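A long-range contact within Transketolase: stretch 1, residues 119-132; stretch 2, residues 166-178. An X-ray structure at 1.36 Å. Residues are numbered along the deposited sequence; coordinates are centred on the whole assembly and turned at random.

Stretch 1 119-132: GVANAVGFAMAAKK
Stretch 2 (166-178) LAGLHKLDNFILI

The most unusual feature of this contact is a side-chain amide reaching into a helix: Asn 174 (chi1 p, chi2 -8°) ND2 donates a nearly straight hydrogen bond (167°) to the backbone oxygen of Ala 127, 3.1 Å from ND2 to O, although that oxygen already accepts from Lys 131 N at 3.0 Å. The other amide atom, Asn 174 OD1, finds no polar partner and lies 3.4 Å from Ala 127 CB.

Stretch 1 is continuous helix, phi/psi near -63/-41. Stretch 2 ends a helix at Leu 169, turns through His 170 (-90/8), Lys 171 (52/55), Leu 172 (-81/80), Asp 173 (-85/19) and Asn 174 (-109/2), then extends as a strand from Phe 175 (-111/126 there, -104/122 at Leu 177). Strand and helix run nearly antiparallel, at 164° with axes 9.0 Å apart. The CA-CA register sets Val 120 by Leu 177 (7.9 Å), Val 124 by Ala 167 (6.1 Å) and Ala 127 by Phe 175 (5.9 Å).

Ala 123 and Ala 127 both point CA-to-CB toward stretch 2. Phe 175 (chi1 t, chi2 44°) brings CE1 to 3.6 Å from Ala 123 CB and CE2 to 3.7 Å from Val 124 CG2; Val 124 is t. Leu 172 (m, t) sets CD1 against Val 124, Ala 127 and Met 128, 3.8 Å from Ala 127 CB and 3.7 Å from Met 128 CG. Farther along the strand, Val 120 CG2 (chi1 t) meets Leu 177 CD1 (t, p) at 4.3 Å.

Met 128, a selenomethionine (m, t, p), lays CE over a face of the His 170 ring (m, chi2 -76°), 4.3 Å from the ring centroid, a CH-pi contact. Lys 131 (m, m, t, t) runs along Leu 172 to Asp 173: its CG packs 3.8 Å from Leu 172 CD2, while NZ forms a salt bridge with Asp 173 OD1 at 2.6 Å. Asp 173 points CA-to-CB away, yet chi1 p returns its carboxylate to the lysine.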

ATOM      1  N   GLY A 119      13.642   3.369  -2.802  1.00  6.21           N
ATOM      2  CA  GLY A 119      15.013   3.786  -2.592  1.00  6.09           C
ATOM      3  C   GLY A 119      15.134   5.293  -2.388  1.00  6.57           C
ATOM      4  O   GLY A 119      15.986   5.754  -1.635  1.00  6.85           O
ATOM      5  N   VAL A 120      14.316   6.085  -3.071  1.00  6.01           N
ATOM      6  CA  VAL A 120      14.304   7.520  -2.874  1.00  5.64           C
ATOM      7  C   VAL A 120      13.920   7.845  -1.424  1.00  5.79           C
ATOM      8  O   VAL A 120      14.597   8.655  -0.767  1.00  6.24           O
ATOM      9  CB  VAL A 120      13.337   8.234  -3.853  1.00  6.04           C
ATOM     10  CG1 VAL A 120      13.232   9.750  -3.531  1.00  7.87           C
ATOM     11  CG2 VAL A 120      13.817   8.025  -5.317  1.00  7.61           C
ATOM     12  N   ALA A 121      12.855   7.201  -0.913  1.00  5.95           N
ATOM     13  CA  ALA A 121      12.450   7.410   0.466  1.00  6.25           C
ATOM     14  C   ALA A 121      13.520   6.884   1.420  1.00  6.00           C
ATOM     15  O   ALA A 121      13.757   7.470   2.473  1.00  6.13           O
ATOM     16  CB  ALA A 121      11.077   6.753   0.731  1.00  6.89           C
ATOM     17  N   ASN A 122      14.146   5.747   1.107  1.00  5.90           N
ATOM     18  CA  ASN A 122      15.233   5.230   1.955  1.00  5.96           C
ATOM     19  C   ASN A 122      16.376   6.252   2.021  1.00  6.13           C
ATOM     20  O   ASN A 122      16.947   6.485   3.094  1.00  6.81           O
ATOM     21  CB  ASN A 122      15.831   3.962   1.383  1.00  6.08           C
ATOM     22  CG  ASN A 122      14.855   2.797   1.293  1.00  6.64           C
ATOM     23  OD1 ASN A 122      13.949   2.610   2.158  1.00  9.01           O
ATOM     24  ND2 ASN A 122      15.055   2.001   0.281  1.00  5.09           N
ATOM     25  N   ALA A 123      16.697   6.864   0.885  1.00  6.58           N
ATOM     26  CA  ALA A 123      17.789   7.813   0.879  1.00  6.46           C
ATOM     27  C   ALA A 123      17.465   9.047   1.722  1.00  6.39           C
ATOM     28  O   ALA A 123      18.318   9.558   2.453  1.00  6.84           O
ATOM     29  CB  ALA A 123      18.133   8.206  -0.543  1.00  7.01           C
ATOM     30  N   VAL A 124      16.225   9.535   1.628  1.00  6.12           N
ATOM     31  CA  VAL A 124      15.775  10.597   2.532  1.00  6.63           C
ATOM     32  C   VAL A 124      15.930  10.146   3.969  1.00  5.94           C
ATOM     33  O   VAL A 124      16.371  10.911   4.837  1.00  6.76           O
ATOM     34  CB  VAL A 124      14.338  11.015   2.211  1.00  6.00           C
ATOM     35  CG1 VAL A 124      13.746  11.898   3.342  1.00  7.12           C
ATOM     36  CG2 VAL A 124      14.277  11.729   0.854  1.00  8.08           C
ATOM     37  N   GLY A 125      15.582   8.878   4.252  1.00  6.31           N
ATOM     38  CA  GLY A 125      15.752   8.378   5.588  1.00  6.70           C
ATOM     39  C   GLY A 125      17.211   8.321   6.066  1.00  5.76           C
ATOM     40  O   GLY A 125      17.498   8.659   7.208  1.00  7.38           O
ATOM     41  N   PHE A 126      18.117   7.902   5.195  1.00  6.43           N
ATOM     42  CA  PHE A 126      19.546   7.948   5.557  1.00  6.63           C
ATOM     43  C   PHE A 126      19.992   9.371   5.845  1.00  6.06           C
ATOM     44  O   PHE A 126      20.806   9.559   6.726  1.00  6.85           O
ATOM     45  CB  PHE A 126      20.411   7.337   4.446  1.00  6.69           C
ATOM     46  CG  PHE A 126      20.416   5.834   4.387  1.00  6.31           C
ATOM     47  CD1 PHE A 126      20.711   5.068   5.471  1.00  7.97           C
ATOM     48  CD2 PHE A 126      20.152   5.200   3.185  1.00  8.41           C
ATOM     49  CE1 PHE A 126      20.733   3.645   5.412  1.00  8.43           C
ATOM     50  CE2 PHE A 126      20.152   3.794   3.114  1.00 10.19           C
ATOM     51  CZ  PHE A 126      20.461   3.025   4.220  1.00  8.79           C
ATOM     52  N   ALA A 127      19.469  10.357   5.125  1.00  6.46           N
ATOM     53  CA  ALA A 127      19.829  11.755   5.310  1.00  5.88           C
ATOM     54  C   ALA A 127      19.249  12.275   6.660  1.00  6.40           C
ATOM     55  O   ALA A 127      19.943  12.990   7.392  1.00  7.20           O
ATOM     56  CB  ALA A 127      19.374  12.574   4.133  1.00  6.66           C
HETATM   57  N   MSE A 128      18.016  11.878   6.986  1.00  5.83           N
HETATM   58  CA  MSE A 128      17.452  12.249   8.297  1.00  6.45           C
HETATM   59  C   MSE A 128      18.222  11.578   9.421  1.00  6.55           C
HETATM   60  O   MSE A 128      18.500  12.181  10.465  1.00  6.37           O
HETATM   61  CB  MSE A 128      15.996  11.847   8.371  1.00  7.25           C
HETATM   62  CG  MSE A 128      15.084  12.679   7.468  1.00  7.21           C
HETATM   63 SE   MSE A 128      13.205  12.337   7.579  0.60 10.77          SE
HETATM   64  CE  MSE A 128      12.887  13.047   9.360  1.00 11.21           C
ATOM     65  N   ALA A 129      18.507  10.290   9.249  1.00  6.98           N
ATOM     66  CA  ALA A 129      19.287   9.520  10.229  1.00  6.45           C
ATOM     67  C   ALA A 129      20.650  10.161  10.459  1.00  6.52           C
ATOM     68  O   ALA A 129      21.075  10.333  11.585  1.00  7.44           O
ATOM     69  CB  ALA A 129      19.436   8.064   9.804  1.00  7.27           C
ATOM     70  N   ALA A 130      21.290  10.612   9.392  1.00  7.37           N
ATOM     71  CA  ALA A 130      22.583  11.264   9.496  1.00  7.24           C
ATOM     72  C   ALA A 130      22.444  12.595  10.251  1.00  7.94           C
ATOM     73  O   ALA A 130      23.302  12.931  11.068  1.00  7.57           O
ATOM     74  CB  ALA A 130      23.144  11.515   8.106  1.00  7.67           C
ATOM     75  N   LYS A 131      21.394  13.370   9.971  1.00  6.95           N
ATOM     76  CA  LYS A 131      21.176  14.567  10.766  1.00  7.68           C
ATOM     77  C   LYS A 131      20.988  14.282  12.252  1.00  6.64           C
ATOM     78  O   LYS A 131      21.522  15.028  13.101  1.00  7.25           O
ATOM     79  CB  LYS A 131      19.998  15.381  10.232  1.00  8.20           C
ATOM     80  CG  LYS A 131      20.273  16.061   8.901  1.00  7.86           C
ATOM     81  CD  LYS A 131      21.400  17.074   8.909  1.00 10.72           C
ATOM     82  CE  LYS A 131      21.516  17.828   7.579  1.00  9.86           C
ATOM     83  NZ  LYS A 131      22.529  18.912   7.634  1.00 14.36           N
ATOM     84  N   LYS A 132      20.269  13.204  12.595  1.00  6.19           N
ATOM     85  CA  LYS A 132      20.126  12.853  13.986  1.00  6.85           C
ATOM     86  C   LYS A 132      21.445  12.355  14.570  1.00  6.61           C
ATOM     87  O   LYS A 132      21.808  12.702  15.719  1.00  7.02           O
ATOM     88  CB  LYS A 132      19.028  11.813  14.184  1.00  7.24           C
ATOM     89  CG  LYS A 132      18.759  11.461  15.653  1.00  7.48           C
ATOM     90  CD  LYS A 132      18.346  12.696  16.475  1.00  7.84           C
ATOM     91  CE  LYS A 132      18.158  12.401  17.957  1.00  8.57           C
ATOM     92  NZ  LYS A 132      17.855  13.627  18.741  1.00  8.91           N
ATOM     93  N   LEU A 166       9.337  15.701   3.034  1.00  7.73           N
ATOM     94  CA  LEU A 166      10.057  15.740   4.286  1.00  8.40           C
ATOM     95  C   LEU A 166      11.521  16.211   4.128  1.00  7.61           C
ATOM     96  O   LEU A 166      12.057  16.892   5.018  1.00  8.44           O
ATOM     97  CB  LEU A 166      10.037  14.343   4.953  1.00  8.87           C
ATOM     98  CG  LEU A 166       8.749  13.980   5.685  1.00  8.08           C
ATOM     99  CD1 LEU A 166       8.698  12.514   5.985  1.00  9.02           C
ATOM    100  CD2 LEU A 166       8.670  14.768   6.987  1.00 10.32           C
ATOM    101  N   ALA A 167      12.174  15.860   3.013  1.00  7.44           N
ATOM    102  CA  ALA A 167      13.554  16.284   2.819  1.00  6.99           C
ATOM    103  C   ALA A 167      13.650  17.790   2.761  1.00  7.89           C
ATOM    104  O   ALA A 167      14.600  18.362   3.296  1.00  8.24           O
ATOM    105  CB  ALA A 167      14.137  15.677   1.533  1.00  8.43           C
ATOM    106  N   GLY A 168      12.703  18.436   2.092  1.00  7.77           N
ATOM    107  CA  GLY A 168      12.737  19.897   2.002  1.00  7.60           C
ATOM    108  C   GLY A 168      12.438  20.527   3.350  1.00  8.13           C
ATOM    109  O   GLY A 168      13.106  21.469   3.770  1.00  8.75           O
ATOM    110  N   LEU A 169      11.449  20.000   4.062  1.00  9.13           N
ATOM    111  CA  LEU A 169      11.084  20.508   5.386  1.00  9.02           C
ATOM    112  C   LEU A 169      12.259  20.466   6.357  1.00  9.80           C
ATOM    113  O   LEU A 169      12.516  21.421   7.100  1.00 10.54           O
ATOM    114  CB  LEU A 169       9.924  19.692   5.976  1.00  9.43           C
ATOM    115  CG  LEU A 169       9.479  20.089   7.388  1.00  8.84           C
ATOM    116  CD1 LEU A 169       8.864  21.534   7.441  1.00 12.87           C
ATOM    117  CD2 LEU A 169       8.476  19.072   7.861  1.00 12.14           C
ATOM    118  N   HIS A 170      13.000  19.365   6.343  1.00  8.96           N
ATOM    119  CA  HIS A 170      14.103  19.176   7.261  1.00  9.19           C
ATOM    120  C   HIS A 170      15.432  19.685   6.743  1.00  9.83           C
ATOM    121  O   HIS A 170      16.458  19.462   7.402  1.00 10.41           O
ATOM    122  CB  HIS A 170      14.151  17.722   7.733  1.00  9.46           C
ATOM    123  CG  HIS A 170      13.003  17.393   8.616  1.00  9.46           C
ATOM    124  ND1 HIS A 170      12.948  17.816   9.925  1.00 12.20           N
ATOM    125  CD2 HIS A 170      11.819  16.789   8.361  1.00 11.58           C
ATOM    126  CE1 HIS A 170      11.786  17.446  10.449  1.00 13.97           C
ATOM    127  NE2 HIS A 170      11.101  16.803   9.526  1.00 12.29           N
ATOM    128  N   LYS A 171      15.399  20.374   5.609  1.00  9.42           N
ATOM    129  CA  LYS A 171      16.575  21.071   5.083  1.00  9.88           C
ATOM    130  C   LYS A 171      17.734  20.093   5.017  1.00  9.70           C
ATOM    131  O   LYS A 171      18.832  20.312   5.556  1.00  9.58           O
ATOM    132  CB  LYS A 171      16.911  22.280   5.952  1.00 10.96           C
ATOM    133  CG  LYS A 171      15.807  23.327   5.962  1.00 12.46           C
ATOM    134  CD  LYS A 171      16.201  24.520   6.860  1.00 17.60           C
ATOM    135  CE  LYS A 171      15.326  25.760   6.612  1.00 22.62           C
ATOM    136  NZ  LYS A 171      13.894  25.503   6.385  1.00 26.51           N
ATOM    137  N   LEU A 172      17.491  18.989   4.321  1.00  8.24           N
ATOM    138  CA  LEU A 172      18.487  17.915   4.232  1.00  8.35           C
ATOM    139  C   LEU A 172      19.557  18.233   3.180  1.00  7.93           C
ATOM    140  O   LEU A 172      19.564  17.683   2.056  1.00  8.82           O
ATOM    141  CB  LEU A 172      17.827  16.577   3.936  1.00  8.08           C
ATOM    142  CG  LEU A 172      16.810  16.097   4.970  1.00  8.73           C
ATOM    143  CD1 LEU A 172      16.234  14.719   4.605  1.00  9.18           C
ATOM    144  CD2 LEU A 172      17.420  16.054   6.400  1.00  8.47           C
ATOM    145  N   ASP A 173      20.502  19.077   3.586  1.00  7.65           N
ATOM    146  CA  ASP A 173      21.582  19.542   2.731  1.00  7.93           C
ATOM    147  C   ASP A 173      22.775  18.594   2.681  1.00  8.68           C
ATOM    148  O   ASP A 173      23.886  18.947   2.307  1.00  8.90           O
ATOM    149  CB  ASP A 173      22.022  20.948   3.169  1.00  8.43           C
ATOM    150  CG  ASP A 173      22.559  20.980   4.589  1.00  9.41           C
ATOM    151  OD1 ASP A 173      22.733  19.929   5.243  1.00 11.97           O
ATOM    152  OD2 ASP A 173      22.895  22.103   5.054  1.00 13.47           O
ATOM    153  N   ASN A 174      22.492  17.359   3.068  1.00  7.66           N
ATOM    154  CA  ASN A 174      23.361  16.210   2.896  1.00  7.68           C
ATOM    155  C   ASN A 174      22.857  15.231   1.848  1.00  8.19           C
ATOM    156  O   ASN A 174      23.491  14.204   1.608  1.00  8.01           O
ATOM    157  CB  ASN A 174      23.583  15.507   4.248  1.00  8.11           C
ATOM    158  CG  ASN A 174      22.297  15.063   4.936  1.00  7.63           C
ATOM    159  OD1 ASN A 174      21.194  15.394   4.509  1.00  8.62           O
ATOM    160  ND2 ASN A 174      22.455  14.324   6.054  1.00  9.44           N
ATOM    161  N   PHE A 175      21.747  15.555   1.203  1.00  7.86           N
ATOM    162  CA  PHE A 175      21.061  14.641   0.279  1.00  7.86           C
ATOM    163  C   PHE A 175      21.188  15.132  -1.157  1.00  7.60           C
ATOM    164  O   PHE A 175      20.797  16.260  -1.478  1.00  7.33           O
ATOM    165  CB  PHE A 175      19.578  14.576   0.668  1.00  7.96           C
ATOM    166  CG  PHE A 175      18.700  13.727  -0.212  1.00  9.12           C
ATOM    167  CD1 PHE A 175      19.113  12.477  -0.638  1.00 11.49           C
ATOM    168  CD2 PHE A 175      17.488  14.185  -0.626  1.00 10.40           C
ATOM    169  CE1 PHE A 175      18.279  11.679  -1.428  1.00 11.78           C
ATOM    170  CE2 PHE A 175      16.654  13.392  -1.406  1.00 11.20           C
ATOM    171  CZ  PHE A 175      17.044  12.140  -1.802  1.00  9.13           C
ATOM    172  N   ILE A 176      21.676  14.259  -2.027  1.00  7.75           N
ATOM    173  CA  ILE A 176      21.877  14.526  -3.440  1.00  8.54           C
ATOM    174  C   ILE A 176      21.192  13.424  -4.238  1.00  8.62           C
ATOM    175  O   ILE A 176      21.582  12.276  -4.178  1.00  7.85           O
ATOM    176  CB  ILE A 176      23.375  14.649  -3.785  1.00  8.93           C
ATOM    177  CG1 ILE A 176      24.027  15.780  -3.005  1.00  8.59           C
ATOM    178  CG2 ILE A 176      23.546  14.864  -5.274  1.00  9.80           C
ATOM    179  CD1 ILE A 176      25.555  15.868  -3.117  1.00 10.41           C
ATOM    180  N   LEU A 177      20.134  13.791  -4.939  1.00  7.85           N
ATOM    181  CA  LEU A 177      19.308  12.904  -5.727  1.00  8.32           C
ATOM    182  C   LEU A 177      19.650  13.122  -7.193  1.00  7.95           C
ATOM    183  O   LEU A 177      19.570  14.241  -7.700  1.00  9.24           O
ATOM    184  CB  LEU A 177      17.835  13.214  -5.464  1.00  8.09           C
ATOM    185  CG  LEU A 177      16.799  12.349  -6.138  1.00  8.51           C
ATOM    186  CD1 LEU A 177      16.943  10.895  -5.776  1.00  9.58           C
ATOM    187  CD2 LEU A 177      15.375  12.850  -5.770  1.00 10.10           C
ATOM    188  N   ILE A 178      20.059  12.084  -7.878  1.00  7.71           N
ATOM    189  CA  ILE A 178      20.438  12.136  -9.276  1.00  8.56           C
ATOM    190  C   ILE A 178      19.368  11.379 -10.055  1.00  8.83           C
ATOM    191  O   ILE A 178      19.209  10.160  -9.899  1.00  9.14           O
ATOM    192  CB  ILE A 178      21.825  11.527  -9.514  1.00  9.24           C
ATOM    193  CG1 ILE A 178      22.835  12.233  -8.649  1.00  9.75           C
ATOM    194  CG2 ILE A 178      22.166  11.572 -11.008  1.00 11.13           C
ATOM    195  CD1 ILE A 178      24.207  11.553  -8.592  1.00 11.97           C
TER